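Long-range contacts in sortase family protein (Clostridium perfringens, PDB 4D70), which is a class D sortase, a cysteine transpeptidase that probably cleaves a sorting signal in secreted proteins and joins them to an amine nucleophile at the cell surface: residues I61-I69 with K122-T133; H72-T80 with N87-M96. All blocks are in the same frame, centred on the assembly; numbering follows the deposited sequence.

Contact 1 (I61-I69 with K122-T133); sequences IALIDIEKI and KLQVGDEIKITT
The ammonium group of K68 is gripped at one end of this contact by three oxygens of K122-T133. Its NZ makes a salt bridge to D127 OD2 at 2.7 Å, meeting that oxygen on the syn side, and gives further hydrogen bonds to Q124 OE1 at 3.0 Å and to the backbone O of K122. The K68 chain starts with CG anti to the backbone N (chi1 180°) and crosses the D127 side chain at about a right angle; bends at its second and fourth torsions bring NZ to OD2. D127 OD2 takes a second bond, from Q124 N, which stands above the carboxylate plane. This bond spans the type II turn Q124-D127, so the same carboxylate both braces the turn and anchors the lysine.

Beside the polar cluster, L123 CD2 fills the angle between I66 CG2, 3.7 Å away, and I69 CG2. The strands proper, 61-66 and 128-132, run antiparallel, with L63-T132 and D65-K130 as hydrogen-bonded pairs; D65 N reaches K130 O at 2.9 Å. On the face of I64 and I131 the side chains lie alongside, I64 CG1 3.8 Å from I131 CD1, and I129 CG2 touches both I64 and I66. M165 and I167 of strand 163-171 continue this greasy layer inward, as expected of the sortase beta-barrel. On the other face, one water sits between D65 OD2, K130 O and T132 OG1, while D65 OD1 has its partner in H72. Two more waters bind E128 O where the strands part, one of them reaching K68 N at 3.0 Å. The chemistry thus divides: aliphatic branches seal the barrel interior, water fills in among polar groups opposite, and the K68-D127 salt bridge, with the Q124 N bond, ties down the turn leading into strand 128-132.

Contact 2 (H72-T80 with N87-M96); sequences HTVIAEGST and NIGHFENTAM
A parallel beta-alpha-beta unit brings A76 and E77 against G89 and H90, with helix 81-86 as the connection. A76 N bonds to I88 O at 2.9 Å, and A76 O accepts H90 N in return. Within the same pairing, E77 lies next to H90 and turns its carboxylate to the imidazole: with chi2 bent (63°), OE1 lies 2.7 Å from H90 ND1, within the ring plane, and is met on the syn side. H90 NE2 bonds to A95 O at 3.0 Å, tilted from the ring plane, so both ring nitrogens have a partner and the ring's rotation is probably fixed. M96 CE packs on E77 OE1, and a water links E77 OE2 to E92 O. Further along the chain, the E92 carboxylate takes two bonds from S79: OE1 takes the hydroxyl OG at 2.7 Å, while S79 N comes to OE2 from above the carboxylate plane. S79 CB rests over a face of the F91 ring. At the other end, a water joins V74 O, N87 ND2 and I88 N, and T73 CG2 meets I88 CD1 at 3.7 Å. Strand 60-66 flanks strand 71-77, strand 101-109 pairs with strand 88-90 and sets F103 against the H90 ring, and helix 29-39 covers V74 and N87.

Strands 60-66 and 71-77 are neighbours in one sheet, and the two contacts meet along that seam: D65 OD1 of contact 1 lies 2.6 Å from H72 ND1 of contact 2, a hydrogen bond, and A62 O lies 2.8 Å from I75 N. Contact 2 is buried near the middle of the chain, whereas contact 1 is only partly buried and reaches the surface at its charged end, their centres being about 14 Å apart. The chemistry follows the place. Contact 1 joins antiparallel strands distant in sequence and exposes lysines and acids, with a Lys-Asp salt bridge at its end; contact 2 links parallel strands separated by one short helix, and centres on a His-carboxylate bond.

Contact 1 (I61-I69 with K122-T133)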
# COMPACT_ATOMS: atom_id res chain seq x y z
N ILE A 61 3.80 7.93 -2.86
CA ILE A 61 2.84 8.64 -2.02
C ILE A 61 2.98 8.38 -0.53
O ILE A 61 2.40 9.09 0.25
CB ILE A 61 1.39 8.29 -2.46
CG1 ILE A 61 1.11 6.81 -2.23
CG2 ILE A 61 1.15 8.69 -3.91
CD1 ILE A 61 -0.34 6.50 -2.29
N ALA A 62 3.70 7.34 -0.16
CA ALA A 62 3.92 6.98 1.23
C ALA A 62 5.07 5.99 1.29
O ALA A 62 5.37 5.29 0.31
CB ALA A 62 2.66 6.33 1.84
N LEU A 63 5.63 5.89 2.46
CA LEU A 63 6.48 4.82 2.80
C LEU A 63 5.66 3.76 3.53
O LEU A 63 4.68 4.05 4.22
CB LEU A 63 7.55 5.30 3.79
CG LEU A 63 8.51 6.44 3.32
CD1 LEU A 63 9.49 6.73 4.45
CD2 LEU A 63 9.28 6.08 2.04
N ILE A 64 6.07 2.55 3.37
CA ILE A 64 5.52 1.42 4.10
C ILE A 64 6.64 0.69 4.81
O ILE A 64 7.67 0.32 4.22
CB ILE A 64 4.73 0.48 3.17
CG1 ILE A 64 4.13 -0.70 3.96
CG2 ILE A 64 5.60 -0.06 2.01
CD1 ILE A 64 2.99 -1.40 3.24
N ASP A 65 6.44 0.45 6.10
CA ASP A 65 7.33 -0.38 6.91
C ASP A 65 6.54 -1.44 7.63
O ASP A 65 5.56 -1.14 8.30
CB ASP A 65 8.04 0.50 7.95
CG ASP A 65 8.94 1.52 7.30
OD1 ASP A 65 10.06 1.10 6.93
OD2 ASP A 65 8.50 2.66 7.06
N ILE A 66 6.93 -2.69 7.43
CA ILE A 66 6.38 -3.83 8.15
C ILE A 66 7.51 -4.62 8.80
O ILE A 66 8.17 -5.46 8.17
CB ILE A 66 5.61 -4.77 7.23
CG1 ILE A 66 4.64 -3.93 6.34
CG2 ILE A 66 4.89 -5.75 8.05
CD1 ILE A 66 3.90 -4.78 5.35
N GLU A 67 7.72 -4.34 10.07
CA GLU A 67 8.88 -4.85 10.79
C GLU A 67 8.90 -6.36 10.75
O GLU A 67 9.95 -6.94 10.57
CB GLU A 67 8.90 -4.35 12.25
CG GLU A 67 8.98 -2.82 12.41
CD GLU A 67 10.14 -2.19 11.64
OE1 GLU A 67 11.24 -2.82 11.67
OE2 GLU A 67 9.93 -1.09 11.02
N LYS A 68 7.75 -7.01 10.88
CA LYS A 68 7.70 -8.47 11.04
C LYS A 68 8.28 -9.22 9.86
O LYS A 68 8.84 -10.31 10.05
CB LYS A 68 6.29 -8.89 11.30
CG LYS A 68 6.04 -10.37 11.48
CD LYS A 68 5.94 -10.69 12.94
CE LYS A 68 5.40 -12.10 13.15
NZ LYS A 68 3.99 -12.36 12.82
N ILE A 69 8.23 -8.62 8.68
CA ILE A 69 8.75 -9.24 7.47
C ILE A 69 9.82 -8.43 6.71
O ILE A 69 10.11 -8.72 5.56
CB ILE A 69 7.62 -9.65 6.52
CG1 ILE A 69 6.74 -8.46 6.14
CG2 ILE A 69 6.80 -10.75 7.20
CD1 ILE A 69 5.75 -8.77 5.03
N LYS A 122 3.64 -14.65 6.57
CA LYS A 122 4.05 -14.65 7.94
C LYS A 122 3.34 -13.61 8.80
O LYS A 122 3.39 -13.69 9.98
CB LYS A 122 5.56 -14.44 8.04
CG LYS A 122 6.31 -15.46 7.15
CD LYS A 122 7.39 -16.14 7.96
CE LYS A 122 8.53 -16.66 7.10
NZ LYS A 122 9.64 -15.69 7.21
N LEU A 123 2.69 -12.64 8.18
CA LEU A 123 1.98 -11.67 8.96
C LEU A 123 0.79 -12.31 9.68
O LEU A 123 0.14 -13.16 9.14
CB LEU A 123 1.50 -10.49 8.09
CG LEU A 123 2.63 -9.64 7.52
CD1 LEU A 123 2.06 -8.51 6.71
CD2 LEU A 123 3.52 -9.13 8.64
N GLN A 124 0.47 -11.82 10.87
CA GLN A 124 -0.59 -12.31 11.64
C GLN A 124 -1.45 -11.22 12.11
O GLN A 124 -1.01 -10.09 12.15
CB GLN A 124 -0.07 -13.04 12.92
CG GLN A 124 0.80 -14.27 12.57
CD GLN A 124 1.38 -14.82 13.88
OE1 GLN A 124 2.28 -14.24 14.46
NE2 GLN A 124 0.76 -15.85 14.40
N VAL A 125 -2.64 -11.59 12.57
CA VAL A 125 -3.55 -10.63 13.18
C VAL A 125 -2.81 -9.99 14.38
O VAL A 125 -2.13 -10.69 15.16
CB VAL A 125 -4.79 -11.38 13.71
CG1 VAL A 125 -5.53 -10.52 14.74
CG2 VAL A 125 -5.68 -11.79 12.53
N GLY A 126 -2.85 -8.68 14.49
CA GLY A 126 -2.10 -7.99 15.56
C GLY A 126 -0.76 -7.42 15.14
O GLY A 126 -0.23 -6.54 15.81
N ASP A 127 -0.23 -7.83 14.00
CA ASP A 127 1.01 -7.24 13.50
C ASP A 127 0.72 -5.87 12.98
O ASP A 127 -0.43 -5.54 12.53
CB ASP A 127 1.63 -8.06 12.40
CG ASP A 127 2.23 -9.37 12.92
OD1 ASP A 127 2.49 -9.41 14.13
OD2 ASP A 127 2.36 -10.34 12.14
N GLU A 128 1.73 -5.05 13.05
CA GLU A 128 1.59 -3.65 12.66
C GLU A 128 2.15 -3.34 11.25
O GLU A 128 3.17 -3.91 10.84
CB GLU A 128 2.36 -2.77 13.67
CG GLU A 128 1.72 -1.45 14.01
CD GLU A 128 2.33 -0.81 15.27
OE1 GLU A 128 2.05 -1.24 16.40
OE2 GLU A 128 3.14 0.10 15.14
N ILE A 129 1.48 -2.40 10.57
CA ILE A 129 1.88 -1.85 9.31
C ILE A 129 1.95 -0.34 9.49
O ILE A 129 0.95 0.32 9.77
CB ILE A 129 0.90 -2.17 8.15
CG1 ILE A 129 0.79 -3.72 7.91
CG2 ILE A 129 1.33 -1.51 6.86
CD1 ILE A 129 -0.48 -4.06 7.17
N LYS A 130 3.12 0.20 9.28
CA LYS A 130 3.35 1.63 9.41
C LYS A 130 3.40 2.32 8.04
O LYS A 130 4.14 1.94 7.17
CB LYS A 130 4.66 1.88 10.18
CG LYS A 130 5.01 3.37 10.39
CD LYS A 130 6.49 3.54 10.76
CE LYS A 130 6.80 3.05 12.15
NZ LYS A 130 8.29 3.08 12.28
N ILE A 131 2.59 3.36 7.89
CA ILE A 131 2.44 4.08 6.65
C ILE A 131 2.76 5.54 6.94
O ILE A 131 2.12 6.18 7.77
CB ILE A 131 1.05 4.00 6.05
CG1 ILE A 131 0.64 2.52 5.88
CG2 ILE A 131 1.01 4.74 4.70
CD1 ILE A 131 1.40 1.72 4.83
N THR A 132 3.79 6.04 6.25
CA THR A 132 4.31 7.43 6.47
C THR A 132 4.09 8.25 5.25
O THR A 132 4.61 7.93 4.16
CB THR A 132 5.80 7.35 6.76
OG1 THR A 132 5.97 6.47 7.86
CG2 THR A 132 6.35 8.69 7.11
N THR A 133 3.25 9.28 5.38
CA THR A 133 3.06 10.20 4.29
C THR A 133 4.04 11.39 4.49
O THR A 133 4.83 11.39 5.42
CB THR A 133 1.64 10.79 4.27
OG1 THR A 133 1.41 11.52 5.48
CG2 THR A 133 0.59 9.67 4.18
O HOH W 1 6.31 4.00 7.03
O HOH W 2 5.81 -2.50 11.32
O HOH W 3 5.05 -5.90 11.67

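Contact 2 (H72-T80 with N87-M96)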
# COMPACT_ATOMS: atom_id res chain seq x y z
N HIS A 72 10.41 -2.45 3.88
CA HIS A 72 10.78 -1.06 4.11
C HIS A 72 10.90 -0.46 2.75
O HIS A 72 11.97 -0.49 2.16
CB HIS A 72 12.12 -0.93 4.86
CG HIS A 72 12.11 -1.62 6.18
ND1 HIS A 72 11.42 -1.12 7.26
CD2 HIS A 72 12.63 -2.81 6.57
CE1 HIS A 72 11.53 -1.96 8.27
NE2 HIS A 72 12.24 -3.00 7.87
N THR A 73 9.81 0.09 2.23
CA THR A 73 9.88 0.63 0.88
C THR A 73 8.86 1.73 0.70
O THR A 73 8.52 2.41 1.64
CB THR A 73 9.81 -0.49 -0.18
OG1 THR A 73 10.07 0.05 -1.48
CG2 THR A 73 8.44 -1.17 -0.22
N VAL A 74 8.45 1.94 -0.54
CA VAL A 74 7.64 3.05 -0.95
C VAL A 74 6.39 2.50 -1.64
O VAL A 74 6.41 1.40 -2.17
CB VAL A 74 8.39 3.97 -1.94
CG1 VAL A 74 8.68 3.25 -3.26
CG2 VAL A 74 7.63 5.23 -2.22
N ILE A 75 5.32 3.30 -1.60
CA ILE A 75 4.09 3.02 -2.30
C ILE A 75 3.92 3.99 -3.40
O ILE A 75 3.98 5.17 -3.15
CB ILE A 75 2.88 3.03 -1.37
CG1 ILE A 75 3.08 1.92 -0.31
CG2 ILE A 75 1.57 2.77 -2.18
CD1 ILE A 75 2.16 2.05 0.87
N ALA A 76 3.71 3.49 -4.61
CA ALA A 76 3.44 4.38 -5.78
C ALA A 76 1.96 4.56 -6.02
O ALA A 76 1.17 3.69 -5.70
CB ALA A 76 4.09 3.80 -7.03
N GLU A 77 1.58 5.67 -6.63
CA GLU A 77 0.22 5.82 -7.08
C GLU A 77 -0.12 4.99 -8.30
O GLU A 77 0.66 4.88 -9.22
CB GLU A 77 -0.08 7.29 -7.40
CG GLU A 77 -1.51 7.58 -7.86
CD GLU A 77 -2.59 7.28 -6.83
OE1 GLU A 77 -2.27 6.88 -5.69
OE2 GLU A 77 -3.79 7.42 -7.15
N GLY A 78 -1.29 4.36 -8.27
CA GLY A 78 -1.77 3.56 -9.36
C GLY A 78 -1.63 2.08 -9.19
O GLY A 78 -0.79 1.60 -8.41
N SER A 79 -2.46 1.35 -9.92
CA SER A 79 -2.38 -0.10 -9.87
C SER A 79 -2.41 -0.67 -11.29
O SER A 79 -2.85 -1.79 -11.47
CB SER A 79 -3.53 -0.67 -9.05
OG SER A 79 -4.75 -0.38 -9.69
N THR A 80 -1.91 0.08 -12.28
CA THR A 80 -1.78 -0.44 -13.64
C THR A 80 -0.61 -1.39 -13.70
O THR A 80 0.24 -1.42 -12.80
CB THR A 80 -1.49 0.67 -14.64
OG1 THR A 80 -0.29 1.34 -14.26
CG2 THR A 80 -2.63 1.65 -14.68
N ASN A 87 6.70 -1.24 -8.63
CA ASN A 87 6.41 -0.84 -7.28
C ASN A 87 5.16 -1.48 -6.75
O ASN A 87 4.31 -1.96 -7.49
CB ASN A 87 6.20 0.66 -7.22
CG ASN A 87 7.47 1.46 -7.31
OD1 ASN A 87 7.66 2.26 -8.23
ND2 ASN A 87 8.31 1.32 -6.34
N ILE A 88 5.04 -1.42 -5.45
CA ILE A 88 3.77 -1.61 -4.77
C ILE A 88 2.90 -0.42 -5.18
O ILE A 88 3.38 0.70 -5.20
CB ILE A 88 3.95 -1.53 -3.25
CG1 ILE A 88 4.79 -2.69 -2.71
CG2 ILE A 88 2.62 -1.50 -2.55
CD1 ILE A 88 5.13 -2.47 -1.25
N GLY A 89 1.64 -0.63 -5.46
CA GLY A 89 0.80 0.43 -6.02
C GLY A 89 -0.46 0.68 -5.24
O GLY A 89 -0.96 -0.23 -4.55
N HIS A 90 -0.95 1.91 -5.29
CA HIS A 90 -2.17 2.31 -4.57
C HIS A 90 -3.32 2.23 -5.54
O HIS A 90 -3.28 2.86 -6.62
CB HIS A 90 -1.99 3.70 -3.97
CG HIS A 90 -3.25 4.31 -3.47
ND1 HIS A 90 -3.77 5.51 -3.95
CD2 HIS A 90 -4.08 3.91 -2.50
CE1 HIS A 90 -4.87 5.81 -3.29
NE2 HIS A 90 -5.10 4.83 -2.42
N PHE A 91 -4.37 1.50 -5.20
CA PHE A 91 -5.57 1.49 -6.04
C PHE A 91 -6.21 2.88 -6.08
O PHE A 91 -6.57 3.49 -5.04
CB PHE A 91 -6.63 0.52 -5.57
CG PHE A 91 -6.28 -0.91 -5.76
CD1 PHE A 91 -5.63 -1.61 -4.78
CD2 PHE A 91 -6.66 -1.59 -6.94
CE1 PHE A 91 -5.32 -2.96 -4.93
CE2 PHE A 91 -6.33 -2.94 -7.11
CZ PHE A 91 -5.67 -3.64 -6.09
N GLU A 92 -6.43 3.31 -7.30
CA GLU A 92 -6.81 4.69 -7.65
C GLU A 92 -7.98 5.29 -6.87
O GLU A 92 -7.92 6.41 -6.39
CB GLU A 92 -7.08 4.76 -9.19
CG GLU A 92 -5.79 4.53 -10.04
CD GLU A 92 -5.43 3.05 -10.44
OE1 GLU A 92 -5.92 2.07 -9.79
OE2 GLU A 92 -4.59 2.85 -11.41
N ASN A 93 -9.05 4.58 -6.79
CA ASN A 93 -10.23 5.22 -6.17
C ASN A 93 -10.39 4.85 -4.69
O ASN A 93 -11.48 4.87 -4.15
CB ASN A 93 -11.46 4.84 -6.98
CG ASN A 93 -11.37 5.33 -8.42
OD1 ASN A 93 -11.15 6.50 -8.67
ND2 ASN A 93 -11.50 4.42 -9.35
N THR A 94 -9.30 4.49 -4.03
CA THR A 94 -9.37 4.19 -2.62
C THR A 94 -8.78 5.29 -1.76
O THR A 94 -7.98 6.11 -2.22
CB THR A 94 -8.72 2.82 -2.32
OG1 THR A 94 -7.31 2.85 -2.51
CG2 THR A 94 -9.36 1.78 -3.23
N ALA A 95 -9.18 5.30 -0.50
CA ALA A 95 -8.69 6.27 0.45
C ALA A 95 -7.19 6.39 0.44
O ALA A 95 -6.44 5.43 0.15
CB ALA A 95 -9.14 5.88 1.86
N MET A 96 -6.74 7.56 0.83
CA MET A 96 -5.32 7.80 1.09
C MET A 96 -5.01 7.46 2.53
O MET A 96 -5.91 7.24 3.38
CB MET A 96 -5.00 9.29 0.84
CG MET A 96 -4.97 9.64 -0.63
SD MET A 96 -3.58 8.81 -1.47
CE MET A 96 -3.69 9.33 -3.17
O HOH W 4 7.36 -0.00 -4.20
O HOH W 5 -5.64 8.10 -5.37